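Local structure of core protein VP4 (Bluetongue virus, 2JHP) at residues N239-H251 with L288-F300. The protein is a multifunctional RNA-capping enzyme of the viral core, with methyltransferase-type domains that bind S-adenosyl-L-homocysteine, and forms part of the inner capsid. Numbering follows the deposited sequence.
With SAH (S-adenosyl-L-homocysteine), chain C.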
ATOM      1  N   ASN A 239     -39.531 -15.170  -1.488  1.00 30.29           N
ATOM      2  CA  ASN A 239     -40.249 -15.180  -2.761  1.00 23.69           C
ATOM      3  C   ASN A 239     -41.415 -14.201  -2.734  1.00 21.87           C
ATOM      4  O   ASN A 239     -42.478 -14.443  -3.305  1.00 19.02           O
ATOM      5  CB  ASN A 239     -40.711 -16.594  -3.105  1.00 24.85           C
ATOM      6  CG  ASN A 239     -39.566 -17.587  -3.120  1.00-15.03           C
ATOM      7  OD1 ASN A 239     -39.677 -18.692  -2.572  1.00 -4.01           O
ATOM      8  ND2 ASN A 239     -38.450 -17.198  -3.738  1.00 46.23           N
ATOM      9  N   ILE A 240     -41.174 -13.081  -2.065  1.00 19.27           N
ATOM     10  CA  ILE A 240     -42.157 -12.047  -1.829  1.00 25.27           C
ATOM     11  C   ILE A 240     -41.963 -10.941  -2.856  1.00 29.02           C
ATOM     12  O   ILE A 240     -40.837 -10.631  -3.244  1.00 33.55           O
ATOM     13  CB  ILE A 240     -42.018 -11.520  -0.362  1.00 27.34           C
ATOM     14  CG1 ILE A 240     -42.806 -12.413   0.607  1.00  8.60           C
ATOM     15  CG2 ILE A 240     -42.454 -10.065  -0.207  1.00  3.84           C
ATOM     16  CD1 ILE A 240     -42.002 -13.581   1.192  1.00 32.84           C
ATOM     17  N   MET A 241     -43.069 -10.371  -3.318  1.00 25.29           N
ATOM     18  CA  MET A 241     -43.017  -9.156  -4.116  1.00 22.81           C
ATOM     19  C   MET A 241     -43.174  -7.929  -3.212  1.00 20.72           C
ATOM     20  O   MET A 241     -44.131  -7.817  -2.444  1.00 21.31           O
ATOM     21  CB  MET A 241     -44.076  -9.182  -5.217  1.00 27.97           C
ATOM     22  CG  MET A 241     -44.019  -7.975  -6.117  1.00 74.08           C
ATOM     23  SD  MET A 241     -44.432  -8.326  -7.823  1.00 35.54           S
ATOM     24  CE  MET A 241     -43.075  -9.367  -8.346  1.00 20.33           C
ATOM     25  N   VAL A 242     -42.223  -7.010  -3.321  1.00 17.01           N
ATOM     26  CA  VAL A 242     -42.093  -5.899  -2.384  1.00 20.36           C
ATOM     27  C   VAL A 242     -42.785  -4.633  -2.893  1.00 26.19           C
ATOM     28  O   VAL A 242     -42.463  -4.132  -3.971  1.00 25.35           O
ATOM     29  CB  VAL A 242     -40.601  -5.628  -2.085  1.00 22.17           C
ATOM     30  CG1 VAL A 242     -40.426  -4.464  -1.110  1.00  8.80           C
ATOM     31  CG2 VAL A 242     -39.932  -6.897  -1.547  1.00  0.71           C
ATOM     32  N   ASP A 243     -43.741  -4.128  -2.116  1.00 30.14           N
ATOM     33  CA  ASP A 243     -44.420  -2.872  -2.454  1.00 25.34           C
ATOM     34  C   ASP A 243     -44.314  -1.809  -1.351  1.00 15.65           C
ATOM     35  O   ASP A 243     -44.503  -0.615  -1.615  1.00 12.82           O
ATOM     36  CB  ASP A 243     -45.882  -3.108  -2.906  1.00 23.89           C
ATOM     37  CG  ASP A 243     -46.745  -3.796  -1.845  1.00 58.71           C
ATOM     38  OD1 ASP A 243     -46.207  -4.270  -0.820  1.00 15.01           O
ATOM     39  OD2 ASP A 243     -47.982  -3.868  -2.048  1.00 -2.73           O
ATOM     40  N   SER A 244     -43.996  -2.241  -0.128  1.00 14.36           N
ATOM     41  CA  SER A 244     -43.804  -1.321   0.999  1.00  9.13           C
ATOM     42  C   SER A 244     -42.669  -1.739   1.923  1.00  7.36           C
ATOM     43  O   SER A 244     -42.206  -2.884   1.893  1.00 14.74           O
ATOM     44  CB  SER A 244     -45.091  -1.151   1.807  1.00 -2.97           C
ATOM     45  OG  SER A 244     -45.583  -2.401   2.261  1.00  7.82           O
ATOM     46  N   LYS A 245     -42.229  -0.790   2.745  1.00 16.34           N
ATOM     47  CA  LYS A 245     -41.194  -1.027   3.743  1.00 11.06           C
ATOM     48  C   LYS A 245     -41.552  -2.183   4.671  1.00  4.58           C
ATOM     49  O   LYS A 245     -40.664  -2.873   5.170  1.00 12.32           O
ATOM     50  CB  LYS A 245     -40.943   0.245   4.561  1.00  8.59           C
ATOM     51  CG  LYS A 245     -42.174   0.824   5.250  1.00 23.89           C
ATOM     52  CD  LYS A 245     -41.804   1.973   6.169  1.00  5.04           C
ATOM     53  CE  LYS A 245     -43.051   2.561   6.834  1.00 -7.87           C
ATOM     54  NZ  LYS A 245     -42.751   3.710   7.742  1.00101.16           N
ATOM     55  N   LYS A 246     -42.854  -2.387   4.891  1.00 15.85           N
ATOM     56  CA  LYS A 246     -43.360  -3.464   5.740  1.00 19.92           C
ATOM     57  C   LYS A 246     -42.787  -4.837   5.385  1.00 19.80           C
ATOM     58  O   LYS A 246     -42.541  -5.656   6.273  1.00 12.87           O
ATOM     59  CB  LYS A 246     -44.883  -3.522   5.677  1.00 -2.54           C
ATOM     60  CG  LYS A 246     -45.614  -2.417   6.463  1.00 -6.53           C
ATOM     61  CD  LYS A 246     -47.091  -2.291   6.056  1.00 34.80           C
ATOM     62  CE  LYS A 246     -47.952  -3.401   6.648  1.00119.89           C
ATOM     63  NZ  LYS A 246     -49.396  -3.236   6.295  1.00 12.74           N
ATOM     64  N   ASP A 247     -42.567  -5.078   4.094  1.00 12.32           N
ATOM     65  CA  ASP A 247     -42.045  -6.362   3.610  1.00 17.05           C
ATOM     66  C   ASP A 247     -40.595  -6.618   4.019  1.00 18.33           C
ATOM     67  O   ASP A 247     -40.106  -7.743   3.922  1.00 20.54           O
ATOM     68  CB  ASP A 247     -42.169  -6.437   2.085  1.00 11.23           C
ATOM     69  CG  ASP A 247     -43.591  -6.228   1.603  1.00-11.10           C
ATOM     70  OD1 ASP A 247     -44.511  -6.850   2.183  1.00-10.05           O
ATOM     71  OD2 ASP A 247     -43.790  -5.446   0.647  1.00  9.54           O
ATOM     72  N   ILE A 248     -39.923  -5.561   4.473  1.00 11.03           N
ATOM     73  CA  ILE A 248     -38.505  -5.594   4.823  1.00  9.05           C
ATOM     74  C   ILE A 248     -38.292  -5.447   6.332  1.00 12.18           C
ATOM     75  O   ILE A 248     -37.407  -6.086   6.901  1.00 16.05           O
ATOM     76  CB  ILE A 248     -37.731  -4.491   4.072  1.00  8.41           C
ATOM     77  CG1 ILE A 248     -37.997  -4.592   2.569  1.00 29.05           C
ATOM     78  CG2 ILE A 248     -36.231  -4.574   4.366  1.00  6.75           C
ATOM     79  CD1 ILE A 248     -37.612  -3.376   1.815  1.00 22.66           C
ATOM     80  N   LEU A 249     -39.105  -4.603   6.965  1.00 10.92           N
ATOM     81  CA  LEU A 249     -39.094  -4.442   8.419  1.00 14.32           C
ATOM     82  C   LEU A 249     -39.231  -5.773   9.164  1.00 18.02           C
ATOM     83  O   LEU A 249     -38.534  -6.001  10.157  1.00 24.91           O
ATOM     84  CB  LEU A 249     -40.205  -3.484   8.892  1.00 15.39           C
ATOM     85  CG  LEU A 249     -40.012  -1.971   9.105  1.00 37.48           C
ATOM     86  CD1 LEU A 249     -38.552  -1.552   9.296  1.00  8.40           C
ATOM     87  CD2 LEU A 249     -40.647  -1.178   7.986  1.00 58.16           C
ATOM     88  N   LYS A 250     -40.114  -6.647   8.679  1.00 15.90           N
ATOM     89  CA  LYS A 250     -40.407  -7.904   9.373  1.00 12.43           C
ATOM     90  C   LYS A 250     -39.241  -8.908   9.371  1.00  4.96           C
ATOM     91  O   LYS A 250     -39.209  -9.824  10.195  1.00 15.01           O
ATOM     92  CB  LYS A 250     -41.722  -8.539   8.879  1.00 10.85           C
ATOM     93  CG  LYS A 250     -41.719  -9.049   7.440  1.00  5.91           C
ATOM     94  CD  LYS A 250     -43.026  -9.769   7.091  1.00 10.04           C
ATOM     95  CE  LYS A 250     -43.102 -11.164   7.717  1.00 64.13           C
ATOM     96  NZ  LYS A 250     -44.426 -11.823   7.503  1.00  8.64           N
ATOM     97  N   HIS A 251     -38.281  -8.718   8.469  1.00 13.21           N
ATOM     98  CA  HIS A 251     -37.094  -9.579   8.421  1.00 20.23           C
ATOM     99  C   HIS A 251     -35.861  -8.879   9.001  1.00 12.97           C
ATOM    100  O   HIS A 251     -34.725  -9.126   8.574  1.00 18.87           O
ATOM    101  CB  HIS A 251     -36.837 -10.087   6.992  1.00 13.39           C
ATOM    102  CG  HIS A 251     -38.021 -10.763   6.372  1.00 21.30           C
ATOM    103  ND1 HIS A 251     -38.581 -11.911   6.892  1.00 15.32           N
ATOM    104  CD2 HIS A 251     -38.760 -10.445   5.282  1.00 28.63           C
ATOM    105  CE1 HIS A 251     -39.614 -12.270   6.151  1.00 -9.94           C
ATOM    106  NE2 HIS A 251     -39.741 -11.401   5.164  1.00 23.05           N
ATOM    107  N   LEU A 288     -39.998   3.966  -6.534  1.00 14.96           N
ATOM    108  CA  LEU A 288     -40.509   3.219  -5.381  1.00  7.59           C
ATOM    109  C   LEU A 288     -39.377   2.751  -4.482  1.00  8.55           C
ATOM    110  O   LEU A 288     -39.446   2.916  -3.262  1.00 11.96           O
ATOM    111  CB  LEU A 288     -41.343   2.009  -5.816  1.00 -9.63           C
ATOM    112  CG  LEU A 288     -41.971   1.199  -4.675  1.00  1.16           C
ATOM    113  CD1 LEU A 288     -42.910   2.088  -3.854  1.00 -1.30           C
ATOM    114  CD2 LEU A 288     -42.709  -0.047  -5.183  1.00 -8.48           C
ATOM    115  N   GLY A 289     -38.349   2.170  -5.105  1.00 16.61           N
ATOM    116  CA  GLY A 289     -37.162   1.687  -4.413  1.00 15.02           C
ATOM    117  C   GLY A 289     -36.508   2.772  -3.593  1.00 28.82           C
ATOM    118  O   GLY A 289     -36.092   2.534  -2.458  1.00 15.30           O
ATOM    119  N   GLU A 290     -36.435   3.963  -4.185  1.00 17.39           N
ATOM    120  CA  GLU A 290     -35.911   5.156  -3.533  1.00 21.81           C
ATOM    121  C   GLU A 290     -36.752   5.545  -2.313  1.00 26.56           C
ATOM    122  O   GLU A 290     -36.216   5.782  -1.226  1.00 19.99           O
ATOM    123  CB  GLU A 290     -35.858   6.319  -4.535  1.00 16.14           C
ATOM    124  CG  GLU A 290     -34.784   6.184  -5.614  1.00 28.03           C
ATOM    125  CD  GLU A 290     -34.895   7.233  -6.720  1.00 10.33           C
ATOM    126  OE1 GLU A 290     -35.681   8.202  -6.580  1.00 33.01           O
ATOM    127  OE2 GLU A 290     -34.192   7.077  -7.744  1.00 51.91           O
ATOM    128  N   GLU A 291     -38.068   5.603  -2.518  1.00 10.64           N
ATOM    129  CA  GLU A 291     -39.041   5.956  -1.489  1.00 17.83           C
ATOM    130  C   GLU A 291     -39.022   4.974  -0.318  1.00 25.19           C
ATOM    131  O   GLU A 291     -38.974   5.384   0.834  1.00 16.75           O
ATOM    132  CB  GLU A 291     -40.434   6.019  -2.106  1.00  9.46           C
ATOM    133  CG  GLU A 291     -40.648   7.223  -3.016  1.00 15.31           C
ATOM    134  CD  GLU A 291     -41.972   7.185  -3.769  1.00  3.81           C
ATOM    135  OE1 GLU A 291     -42.809   6.282  -3.497  1.00  7.30           O
ATOM    136  OE2 GLU A 291     -42.180   8.067  -4.640  1.00 12.72           O
ATOM    137  N   ILE A 292     -39.042   3.677  -0.621  1.00 16.80           N
ATOM    138  CA  ILE A 292     -38.901   2.638   0.403  1.00 17.10           C
ATOM    139  C   ILE A 292     -37.615   2.828   1.207  1.00 15.38           C
ATOM    140  O   ILE A 292     -37.621   2.730   2.438  1.00 24.75           O
ATOM    141  CB  ILE A 292     -38.996   1.220  -0.215  1.00 11.02           C
ATOM    142  CG1 ILE A 292     -40.467   0.921  -0.558  1.00 10.03           C
ATOM    143  CG2 ILE A 292     -38.433   0.169   0.742  1.00 25.34           C
ATOM    144  CD1 ILE A 292     -40.723  -0.372  -1.316  1.00 16.82           C
ATOM    145  N   ALA A 293     -36.527   3.133   0.502  1.00 17.54           N
ATOM    146  CA  ALA A 293     -35.231   3.365   1.136  1.00 14.52           C
ATOM    147  C   ALA A 293     -35.266   4.602   2.039  1.00 16.87           C
ATOM    148  O   ALA A 293     -34.802   4.549   3.180  1.00 20.08           O
ATOM    149  CB  ALA A 293     -34.109   3.473   0.077  1.00  9.75           C
ATOM    150  N   TYR A 294     -35.817   5.702   1.523  1.00 23.32           N
ATOM    151  CA  TYR A 294     -35.932   6.948   2.282  1.00 19.04           C
ATOM    152  C   TYR A 294     -36.745   6.744   3.571  1.00 21.76           C
ATOM    153  O   TYR A 294     -36.342   7.220   4.629  1.00 19.83           O
ATOM    154  CB  TYR A 294     -36.532   8.068   1.414  1.00 15.69           C
ATOM    155  CG  TYR A 294     -36.358   9.468   1.975  1.00 20.20           C
ATOM    156  CD1 TYR A 294     -35.165  10.177   1.784  1.00 10.18           C
ATOM    157  CD2 TYR A 294     -37.379  10.087   2.686  1.00 21.23           C
ATOM    158  CE1 TYR A 294     -34.987  11.455   2.293  1.00 38.69           C
ATOM    159  CE2 TYR A 294     -37.217  11.381   3.205  1.00 -8.02           C
ATOM    160  CZ  TYR A 294     -36.011  12.055   3.000  1.00 15.91           C
ATOM    161  OH  TYR A 294     -35.830  13.327   3.501  1.00 40.01           O
ATOM    162  N   GLU A 295     -37.867   6.022   3.478  1.00 17.27           N
ATOM    163  CA  GLU A 295     -38.710   5.714   4.639  1.00 18.00           C
ATOM    164  C   GLU A 295     -37.900   4.969   5.677  1.00 21.93           C
ATOM    165  O   GLU A 295     -38.081   5.155   6.881  1.00 22.27           O
ATOM    166  CB  GLU A 295     -39.897   4.830   4.249  1.00 14.47           C
ATOM    167  CG  GLU A 295     -40.892   5.431   3.275  1.00 74.44           C
ATOM    168  CD  GLU A 295     -41.919   4.410   2.813  1.00 16.60           C
ATOM    169  OE1 GLU A 295     -41.771   3.872   1.691  1.00 53.58           O
ATOM    170  OE2 GLU A 295     -42.869   4.132   3.580  1.00 60.69           O
ATOM    171  N   MET A 296     -37.005   4.124   5.183  1.00 10.27           N
ATOM    172  CA  MET A 296     -36.203   3.254   6.013  1.00 13.67           C
ATOM    173  C   MET A 296     -34.817   3.817   6.340  1.00 16.40           C
ATOM    174  O   MET A 296     -33.958   3.107   6.869  1.00 15.99           O
ATOM    175  CB  MET A 296     -36.086   1.894   5.348  1.00 11.45           C
ATOM    176  CG  MET A 296     -37.263   0.998   5.605  1.00  4.14           C
ATOM    177  SD  MET A 296     -37.035  -0.548   4.737  1.00 23.29           S
ATOM    178  CE  MET A 296     -37.637  -1.647   5.989  1.00  5.06           C
ATOM    179  N   GLY A 297     -34.597   5.093   6.032  1.00 17.66           N
ATOM    180  CA  GLY A 297     -33.421   5.794   6.538  1.00 26.43           C
ATOM    181  C   GLY A 297     -33.509   5.752   8.051  1.00 32.69           C
ATOM    182  O   GLY A 297     -34.590   5.928   8.623  1.00 64.06           O
ATOM    183  N   GLY A 298     -32.385   5.510   8.709  1.00 30.36           N
ATOM    184  CA  GLY A 298     -32.394   5.270  10.149  1.00 33.22           C
ATOM    185  C   GLY A 298     -32.083   3.814  10.429  1.00 14.77           C
ATOM    186  O   GLY A 298     -31.402   3.503  11.405  1.00 45.62           O
ATOM    187  N   ALA A 299     -32.578   2.927   9.560  1.00 49.74           N
ATOM    188  CA  ALA A 299     -32.273   1.495   9.621  1.00 45.61           C
ATOM    189  C   ALA A 299     -31.157   1.095   8.647  1.00 29.12           C
ATOM    190  O   ALA A 299     -30.524   0.042   8.803  1.00 14.32           O
ATOM    191  CB  ALA A 299     -33.531   0.676   9.351  1.00 22.98           C
ATOM    192  N   PHE A 300     -30.921   1.935   7.645  1.00 13.60           N
ATOM    193  CA  PHE A 300     -29.943   1.632   6.600  1.00  6.88           C
ATOM    194  C   PHE A 300     -28.866   2.684   6.487  1.00 13.11           C
ATOM    195  O   PHE A 300     -29.157   3.868   6.404  1.00 26.25           O
ATOM    196  CB  PHE A 300     -30.631   1.507   5.243  1.00 15.81           C
ATOM    197  CG  PHE A 300     -31.324   0.202   5.032  1.00 15.86           C
ATOM    198  CD1 PHE A 300     -32.670   0.068   5.318  1.00 38.65           C
ATOM    199  CD2 PHE A 300     -30.617  -0.900   4.536  1.00  4.89           C
ATOM    200  CE1 PHE A 300     -33.301  -1.134   5.119  1.00  8.22           C
ATOM    201  CE2 PHE A 300     -31.236  -2.120   4.334  1.00 19.56           C
ATOM    202  CZ  PHE A 300     -32.577  -2.243   4.617  1.00-12.22           C
TER
HETATM  203  N   SAH C1646     -30.702  -8.810  -9.866  1.00 23.02           N
HETATM  204  CA  SAH C1646     -30.998  -9.740 -11.002  1.00 30.27           C
HETATM  205  CB  SAH C1646     -31.535  -9.005 -12.234  1.00  5.58           C
HETATM  206  CG  SAH C1646     -32.858  -8.286 -11.992  1.00 23.71           C
HETATM  207  SD  SAH C1646     -34.209  -9.083 -12.885  1.00 38.74           S
HETATM  208  C   SAH C1646     -29.761 -10.562 -11.355  1.00 31.49           C
HETATM  209  O   SAH C1646     -28.629 -10.148 -11.101  1.00 32.51           O
HETATM  210  OXT SAH C1646     -29.873 -11.664 -11.890  1.00 49.20           O
HETATM  211  C5' SAH C1646     -35.495  -8.116 -12.069  1.00 20.83           C
HETATM  212  C4' SAH C1646     -36.267  -9.013 -11.118  1.00 31.39           C
HETATM  213  O4' SAH C1646     -37.084  -8.250 -10.269  1.00 26.03           O
HETATM  214  C3' SAH C1646     -37.197  -9.982 -11.827  1.00 27.59           C
HETATM  215  O3' SAH C1646     -36.619 -11.259 -11.745  1.00 22.62           O
HETATM  216  C2' SAH C1646     -38.510  -9.910 -11.062  1.00  5.55           C
HETATM  217  O2' SAH C1646     -38.916 -11.183 -10.620  1.00 49.50           O
HETATM  218  C1' SAH C1646     -38.150  -9.073  -9.854  1.00 29.06           C
HETATM  219  N9  SAH C1646     -39.212  -8.218  -9.303  1.00 46.31           N
HETATM  220  C8  SAH C1646     -40.174  -7.502  -9.966  1.00 24.84           C
HETATM  221  N7  SAH C1646     -40.910  -6.833  -9.048  1.00 57.23           N
HETATM  222  C5  SAH C1646     -40.424  -7.102  -7.817  1.00 42.35           C
HETATM  223  C6  SAH C1646     -40.790  -6.689  -6.540  1.00 54.30           C
HETATM  224  N6  SAH C1646     -41.814  -5.858  -6.372  1.00 26.20           N
HETATM  225  N1  SAH C1646     -40.084  -7.151  -5.443  1.00 19.24           N
HETATM  226  C2  SAH C1646     -39.024  -8.013  -5.613  1.00 11.89           C
HETATM  227  N3  SAH C1646     -38.664  -8.414  -6.886  1.00 44.99           N
HETATM  228  C4  SAH C1646     -39.353  -7.968  -7.966  1.00 22.67           C
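Lys245 O is gripped by the amides of Ile248 and Leu249, each N lying 2.9 Å from it, and the thioether methyl of Met296 rests against the same oxygen, CE to Lys245 O 3.4 Å. The chain of Met296, just past the end of helix 280-295, runs extended to SD and bends only at the last torsion (chi3 139°), which carries CE between Ile248 CB and the two methyls of Leu249. Ile248 sends CD1 to Ile292 CG2 at 3.8 Å, while its CG2 approaches the Phe300 ring at the edge, near the ring plane. Ile292, one turn before Met296, also turns CD1 to Asp243 O and Val242 CG1; Leu288, a turn further back, sets its methyls near that carbonyl. At the margin, the extended Lys245 chain crosses Glu295 at about a right angle; Lys245 CD lies 3.5 Å from Glu295 OE2, whereas NZ stays too far for a salt bridge, so any attraction is probably modest. The turn is braced from within: Asp243 N donates to Asp247 OD2 at 3.1 Å, nearly along the C-O axis, and Ser244 N adds a weak bond to that oxygen.

Val242 links this packing to the cofactor site. Its N donates to SAH N1 (3.0 Å, 173°) and its O accepts from SAH N6 (3.0 Å), a pairing with adenine N1 and N6 made by the backbone of Val242. Met241 CE lies over the adenine face, 3.5 Å from SAH C5. The sheet order 3-2-1-4-5-7-6 is that of a Rossmann-like methyltransferase; here the loop after edge strand 235-238 packs on the helix between strands 260-264 and 302-308, with Phe262 of strand 260-264 touching both Ile248 and Ile292. No hydrogen bond joins the two segments, so the loop that pairs with adenine is probably held against this helix mainly by van der Waals fit.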